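Local coordinates for protein Eps1p (Saccharomyces cerevisiae, PDB 4TW5) that belongs to the thioredoxin superfamily and probably builds two thioredoxin-like domains in a single chain, at residues 50-53 / 54-57; 109-112 / 113-117. All coordinates share one frame; numbering follows the deposited sequence.

Contact 1. Residues 50-53 / 54-57; sequences TWEE and FKEE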
ATOM      1  N   THR A  50      12.375  41.656 -31.783  1.00 35.34           N
ATOM      2  CA  THR A  50      12.694  40.263 -31.462  1.00 36.99           C
ATOM      3  C   THR A  50      14.069  39.949 -32.028  1.00 38.76           C
ATOM      4  O   THR A  50      15.007  39.568 -31.307  1.00 35.34           O
ATOM      5  CB  THR A  50      11.674  39.276 -32.062  1.00 42.31           C
ATOM      6  OG1 THR A  50      10.399  39.440 -31.433  1.00 40.29           O
ATOM      7  CG2 THR A  50      12.145  37.813 -31.894  1.00 39.07           C
ATOM      8  N   TRP A  51      14.175  40.172 -33.331  1.00 36.01           N
ATOM      9  CA  TRP A  51      15.408  39.998 -34.060  1.00 36.50           C
ATOM     10  C   TRP A  51      16.565  40.717 -33.423  1.00 41.48           C
ATOM     11  O   TRP A  51      17.661  40.167 -33.327  1.00 38.60           O
ATOM     12  CB  TRP A  51      15.246  40.488 -35.480  1.00 40.97           C
ATOM     13  CG  TRP A  51      16.482  40.331 -36.291  1.00 40.55           C
ATOM     14  CD1 TRP A  51      16.835  39.257 -37.048  1.00 41.07           C
ATOM     15  CD2 TRP A  51      17.519  41.301 -36.459  1.00 42.64           C
ATOM     16  NE1 TRP A  51      18.038  39.491 -37.674  1.00 37.44           N
ATOM     17  CE2 TRP A  51      18.473  40.744 -37.332  1.00 43.64           C
ATOM     18  CE3 TRP A  51      17.732  42.586 -35.957  1.00 41.30           C
ATOM     19  CZ2 TRP A  51      19.623  41.428 -37.710  1.00 45.53           C
ATOM     20  CZ3 TRP A  51      18.869  43.260 -36.328  1.00 46.30           C
ATOM     21  CH2 TRP A  51      19.804  42.682 -37.196  1.00 50.63           C
ATOM     22  N   GLU A  52      16.331  41.959 -33.007  1.00 40.49           N
ATOM     23  CA  GLU A  52      17.418  42.765 -32.485  1.00 43.30           C
ATOM     24  C   GLU A  52      17.885  42.267 -31.129  1.00 42.92           C
ATOM     25  O   GLU A  52      19.088  42.199 -30.864  1.00 40.74           O
ATOM     26  CB  GLU A  52      17.005  44.253 -32.370  1.00 49.90           C
ATOM     27  CG  GLU A  52      18.074  45.108 -31.665  1.00 54.22           C
ATOM     28  CD  GLU A  52      17.837  46.611 -31.718  1.00 63.05           C
ATOM     29  OE1 GLU A  52      16.732  47.077 -31.357  1.00 66.20           O
ATOM     30  OE2 GLU A  52      18.777  47.328 -32.117  1.00 60.59           O
ATOM     31  N   GLU A  53      16.941  41.876 -30.280  1.00 41.63           N
ATOM     32  CA  GLU A  53      17.326  41.420 -28.953  1.00 45.68           C
ATOM     33  C   GLU A  53      17.956  40.018 -29.014  1.00 45.11           C
ATOM     34  O   GLU A  53      18.713  39.634 -28.122  1.00 49.38           O
ATOM     35  CB  GLU A  53      16.114  41.419 -28.021  1.00 45.14           C
ATOM     36  CG  GLU A  53      16.457  41.683 -26.557  1.00 54.07           C
ATOM     37  CD  GLU A  53      16.905  43.146 -26.309  1.00 69.02           C
ATOM     38  OE1 GLU A  53      16.812  43.996 -27.237  1.00 57.67           O
ATOM     39  OE2 GLU A  53      17.355  43.446 -25.178  1.00 69.12           O
ATOM     40  N   PHE A  54      17.675  39.281 -30.087  1.00 37.59           N
ATOM     41  CA  PHE A  54      18.143  37.899 -30.220  1.00 42.38           C
ATOM     42  C   PHE A  54      19.477  37.759 -30.938  1.00 41.36           C
ATOM     43  O   PHE A  54      19.958  36.647 -31.119  1.00 41.44           O
ATOM     44  CB  PHE A  54      17.108  37.049 -30.957  1.00 39.80           C
ATOM     45  CG  PHE A  54      17.317  35.570 -30.789  1.00 42.94           C
ATOM     46  CD1 PHE A  54      17.100  34.968 -29.564  1.00 36.62           C
ATOM     47  CD2 PHE A  54      17.761  34.789 -31.851  1.00 39.77           C
ATOM     48  CE1 PHE A  54      17.301  33.624 -29.403  1.00 45.22           C
ATOM     49  CE2 PHE A  54      17.963  33.445 -31.691  1.00 37.07           C
ATOM     50  CZ  PHE A  54      17.733  32.858 -30.466  1.00 39.24           C
ATOM     51  N   LYS A  55      20.068  38.888 -31.322  1.00 42.40           N
ATOM     52  CA  LYS A  55      21.282  38.921 -32.134  1.00 40.90           C
ATOM     53  C   LYS A  55      22.415  38.047 -31.589  1.00 39.49           C
ATOM     54  O   LYS A  55      23.111  37.385 -32.365  1.00 42.10           O
ATOM     55  CB  LYS A  55      21.775  40.372 -32.274  1.00 41.67           C
ATOM     56  CG  LYS A  55      21.130  41.142 -33.428  1.00 45.16           C
ATOM     57  CD  LYS A  55      21.212  42.653 -33.229  1.00 47.53           C
ATOM     58  CE  LYS A  55      22.647  43.101 -33.055  1.00 36.67           C
ATOM     59  NZ  LYS A  55      22.796  44.556 -32.843  1.00 46.79           N
ATOM     60  N   GLU A  56      22.630  38.091 -30.274  1.00 36.29           N
ATOM     61  CA  GLU A  56      23.731  37.353 -29.650  1.00 40.15           C
ATOM     62  C   GLU A  56      23.525  35.836 -29.573  1.00 43.44           C
ATOM     63  O   GLU A  56      24.416  35.055 -29.910  1.00 40.07           O
ATOM     64  CB  GLU A  56      23.984  37.867 -28.227  1.00 39.77           C
ATOM     65  CG  GLU A  56      24.540  39.275 -28.135  1.00 47.96           C
ATOM     66  CD  GLU A  56      25.665  39.533 -29.129  1.00 57.56           C
ATOM     67  OE1 GLU A  56      26.646  38.748 -29.155  1.00 57.71           O
ATOM     68  OE2 GLU A  56      25.567  40.527 -29.882  1.00 58.67           O
ATOM     69  N   GLU A  57      22.337  35.437 -29.136  1.00 42.42           N
ATOM     70  CA  GLU A  57      22.015  34.039 -28.906  1.00 34.71           C
ATOM     71  C   GLU A  57      21.913  33.360 -30.256  1.00 36.32           C
ATOM     72  O   GLU A  57      22.291  32.194 -30.415  1.00 35.67           O
ATOM     73  CB  GLU A  57      20.722  33.935 -28.103  1.00 43.78           C
ATOM     74  CG  GLU A  57      20.923  34.458 -26.675  1.00 46.09           C
ATOM     75  CD  GLU A  57      19.692  34.352 -25.790  1.00 52.19           C
ATOM     76  OE1 GLU A  57      19.750  34.878 -24.655  1.00 56.40           O
ATOM     77  OE2 GLU A  57      18.648  33.833 -26.248  1.00 50.49           O
TER

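Contact 2. Residues 109-112 / 113-117; sequences SLIA and FARRE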
ATOM      1  N   SER A 109       7.716  35.997 -26.063  1.00 33.55           N
ATOM      2  CA  SER A 109       7.222  34.691 -26.499  1.00 37.67           C
ATOM      3  C   SER A 109       8.042  34.092 -27.645  1.00 38.48           C
ATOM      4  O   SER A 109       8.227  32.889 -27.708  1.00 38.09           O
ATOM      5  CB  SER A 109       5.763  34.771 -26.918  1.00 39.95           C
ATOM      6  OG  SER A 109       5.630  35.417 -28.162  1.00 45.36           O
ATOM      7  N   LEU A 110       8.523  34.931 -28.553  1.00 38.22           N
ATOM      8  CA  LEU A 110       9.306  34.455 -29.679  1.00 30.46           C
ATOM      9  C   LEU A 110      10.687  34.042 -29.204  1.00 33.04           C
ATOM     10  O   LEU A 110      11.177  32.989 -29.580  1.00 34.62           O
ATOM     11  CB  LEU A 110       9.410  35.531 -30.761  1.00 39.25           C
ATOM     12  CG  LEU A 110       8.113  35.759 -31.537  1.00 42.28           C
ATOM     13  CD1 LEU A 110       8.272  36.869 -32.574  1.00 36.20           C
ATOM     14  CD2 LEU A 110       7.693  34.447 -32.200  1.00 32.66           C
ATOM     15  N   ILE A 111      11.305  34.858 -28.355  1.00 36.59           N
ATOM     16  CA  ILE A 111      12.598  34.489 -27.794  1.00 37.51           C
ATOM     17  C   ILE A 111      12.520  33.149 -27.048  1.00 33.54           C
ATOM     18  O   ILE A 111      13.375  32.289 -27.245  1.00 30.98           O
ATOM     19  CB  ILE A 111      13.146  35.564 -26.850  1.00 33.33           C
ATOM     20  CG1 ILE A 111      13.375  36.869 -27.608  1.00 43.00           C
ATOM     21  CG2 ILE A 111      14.473  35.130 -26.219  1.00 33.59           C
ATOM     22  CD1 ILE A 111      14.191  36.728 -28.857  1.00 41.20           C
ATOM     23  N   ALA A 112      11.501  32.981 -26.211  1.00 30.59           N
ATOM     24  CA  ALA A 112      11.349  31.774 -25.397  1.00 34.67           C
ATOM     25  C   ALA A 112      11.224  30.555 -26.299  1.00 30.32           C
ATOM     26  O   ALA A 112      11.838  29.528 -26.058  1.00 34.66           O
ATOM     27  CB  ALA A 112      10.138  31.898 -24.460  1.00 31.95           C
ATOM     28  N   PHE A 113      10.428  30.700 -27.348  1.00 26.73           N
ATOM     29  CA  PHE A 113      10.242  29.677 -28.354  1.00 27.80           C
ATOM     30  C   PHE A 113      11.522  29.295 -29.067  1.00 32.41           C
ATOM     31  O   PHE A 113      11.748  28.119 -29.328  1.00 35.60           O
ATOM     32  CB  PHE A 113       9.201  30.126 -29.375  1.00 38.60           C
ATOM     33  CG  PHE A 113       9.021  29.177 -30.518  1.00 34.56           C
ATOM     34  CD1 PHE A 113       8.504  27.917 -30.318  1.00 36.73           C
ATOM     35  CD2 PHE A 113       9.358  29.562 -31.803  1.00 36.95           C
ATOM     36  CE1 PHE A 113       8.338  27.050 -31.387  1.00 39.95           C
ATOM     37  CE2 PHE A 113       9.190  28.711 -32.871  1.00 34.45           C
ATOM     38  CZ  PHE A 113       8.679  27.451 -32.668  1.00 35.35           C
ATOM     39  N   ALA A 114      12.349  30.265 -29.434  1.00 30.89           N
ATOM     40  CA  ALA A 114      13.606  29.883 -30.049  1.00 33.92           C
ATOM     41  C   ALA A 114      14.476  29.122 -29.025  1.00 31.09           C
ATOM     42  O   ALA A 114      14.995  28.033 -29.327  1.00 33.80           O
ATOM     43  CB  ALA A 114      14.334  31.096 -30.617  1.00 22.09           C
ATOM     44  N   ARG A 115      14.583  29.638 -27.803  1.00 24.81           N
ATOM     45  CA  ARG A 115      15.357  28.938 -26.774  1.00 31.33           C
ATOM     46  C   ARG A 115      14.801  27.535 -26.482  1.00 29.71           C
ATOM     47  O   ARG A 115      15.550  26.590 -26.314  1.00 29.49           O
ATOM     48  CB  ARG A 115      15.408  29.740 -25.477  1.00 31.74           C
ATOM     49  CG  ARG A 115      16.209  31.016 -25.572  1.00 28.88           C
ATOM     50  CD  ARG A 115      16.046  31.814 -24.326  1.00 29.41           C
ATOM     51  NE  ARG A 115      16.878  33.003 -24.312  1.00 43.83           N
ATOM     52  CZ  ARG A 115      16.704  34.013 -23.468  1.00 44.47           C
ATOM     53  NH1 ARG A 115      15.726  33.957 -22.574  1.00 41.97           N
ATOM     54  NH2 ARG A 115      17.513  35.068 -23.511  1.00 45.60           N
ATOM     55  N   ARG A 116      13.485  27.414 -26.437  1.00 32.00           N
ATOM     56  CA  ARG A 116      12.838  26.125 -26.193  1.00 38.05           C
ATOM     57  C   ARG A 116      13.249  25.104 -27.275  1.00 33.14           C
ATOM     58  O   ARG A 116      13.672  23.998 -26.976  1.00 29.58           O
ATOM     59  CB  ARG A 116      11.315  26.329 -26.138  1.00 31.33           C
ATOM     60  CG  ARG A 116      10.560  25.303 -25.329  1.00 37.20           C
ATOM     61  CD  ARG A 116       9.062  25.631 -25.236  1.00 31.75           C
ATOM     62  NE  ARG A 116       8.864  26.944 -24.659  1.00 34.81           N
ATOM     63  CZ  ARG A 116       8.308  27.963 -25.297  1.00 32.37           C
ATOM     64  NH1 ARG A 116       7.851  27.806 -26.525  1.00 33.73           N
ATOM     65  NH2 ARG A 116       8.203  29.134 -24.697  1.00 34.09           N
ATOM     66  N   GLU A 117      13.180  25.528 -28.530  1.00 30.60           N
ATOM     67  CA  GLU A 117      13.462  24.681 -29.662  1.00 28.60           C
ATOM     68  C   GLU A 117      14.921  24.309 -29.840  1.00 29.95           C
ATOM     69  O   GLU A 117      15.221  23.303 -30.478  1.00 32.35           O
ATOM     70  CB  GLU A 117      12.948  25.347 -30.940  1.00 25.22           C
ATOM     71  CG  GLU A 117      11.415  25.428 -30.954  1.00 32.74           C
ATOM     72  CD  GLU A 117      10.727  24.085 -30.683  1.00 36.74           C
ATOM     73  OE1 GLU A 117      11.202  23.026 -31.171  1.00 33.79           O
ATOM     74  OE2 GLU A 117       9.715  24.093 -29.950  1.00 40.64           O
TER
HETATM   75  O   HOH W   1       6.853  30.853 -26.080  1.00 39.29           O

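Contact 1. Residues 50-53 / 54-57
Lys-55 turns CG to the side of its helix at chi1 (-86°), and Trp-51, with CG opposite its own backbone N (chi1 -180°), lays the indole along the same side, four residues back. Lys-55 CG sits over one face of the six-membered ring, 4.3 Å from the Trp-51 centroid and 12° off the normal, a CH-pi contact. Further along, Lys-55 CD comes to 3.9 Å from Trp-51 CZ3 at the ring's rim. Lysine suits this place because its methylenes can lie on an aromatic surface while the ammonium runs on toward solvent; Lys-55 NZ stays 4.9 Å from Glu-52 OE2, close enough for a weak attraction, perhaps, but too far for a salt bridge. The contact lies in the thioredoxin fold where helix 44-53, which follows the Cys-37–Cys-40 disulfide, gives way to helix 55-61. Here the regular backbone bonding changes: Phe-54 N bonds to Thr-50 O (2.9 Å) and weakly to Trp-51 O, whereas Lys-55 N turns to Glu-52 O, three residues back, in a weak bond of 3.5 Å. Thr-50 and Phe-54 face inward; the threonine hydroxyl bonds to Val-46 O, and the phenylalanine ring meets Phe-65 edge-to-face.

Contact 2. Residues 109-112 / 113-117
Ser-109 O is gripped twice: Phe-113 N donates to it at 3.1 Å, from well above the carbonyl plane (35° out of it), and water 1 lies at 2.9 Å. The same water accepts from Arg-116 NH2 at 2.6 Å, so it links the carbonyl of one turn to the guanidinium of the next but one. Arg-116 gets there by bending at chi3 (-58°), which folds its flat head back over the helix. One face of that head lies above Ala-112 O, and NH2 comes to 3.4 Å from Ala-112 CB; a methyl is small enough to admit so close an approach. Arg-116 NH1 meets the edge of the Phe-113 ring near its plane, while NE forms a salt bridge with Asp-197, beyond helix 180-196 of the second domain. On another side of this helix of the thioredoxin fold, Ile-111 CG2 stands over the centre of the Arg-115 guanidinium, 3.7 Å from Arg-115 CZ. The extended arginine thus crosses the CG2 methyl of the beta-branched isoleucine and carries its charge on to Glu-57. Beneath, Leu-110 and Ala-114 face Phe-65, and Phe-113 covers Ile-29; aliphatic and aromatic groups suit this inward surface. Arg-116 N closes the turn on Ala-112 O at 2.7 Å. The partly negative oxygen below the Arg-116 head, the bridging water and the Asp-197 carboxylate would together probably stabilise its positive charge and offset the nearby Arg-266.

From the N terminus, contact 1 comes first, at the junction of helices 44-53 and 55-61; strands 63-69, 87-92 and 95-99 follow before contact 2 forms within helix 107-118. Both are local, contact 1 at a bend between helices, contact 2 within about two turns of one, so neither closes a long loop and they neither nest nor cross. In space they meet, with centres about 11 Å apart. Phe-54 CD1 packs 3.5 Å from Ile-111 CD1, and Thr-50 fills in against Leu-110 and Ile-111. Nearer the outside, a 2.5 Å salt bridge joins Glu-57 OE1 to Arg-115 NH2. Residues 50-54 and helix 107-118 thus lie side by side on Phe-65 of strand 63-69, outermost within this chain.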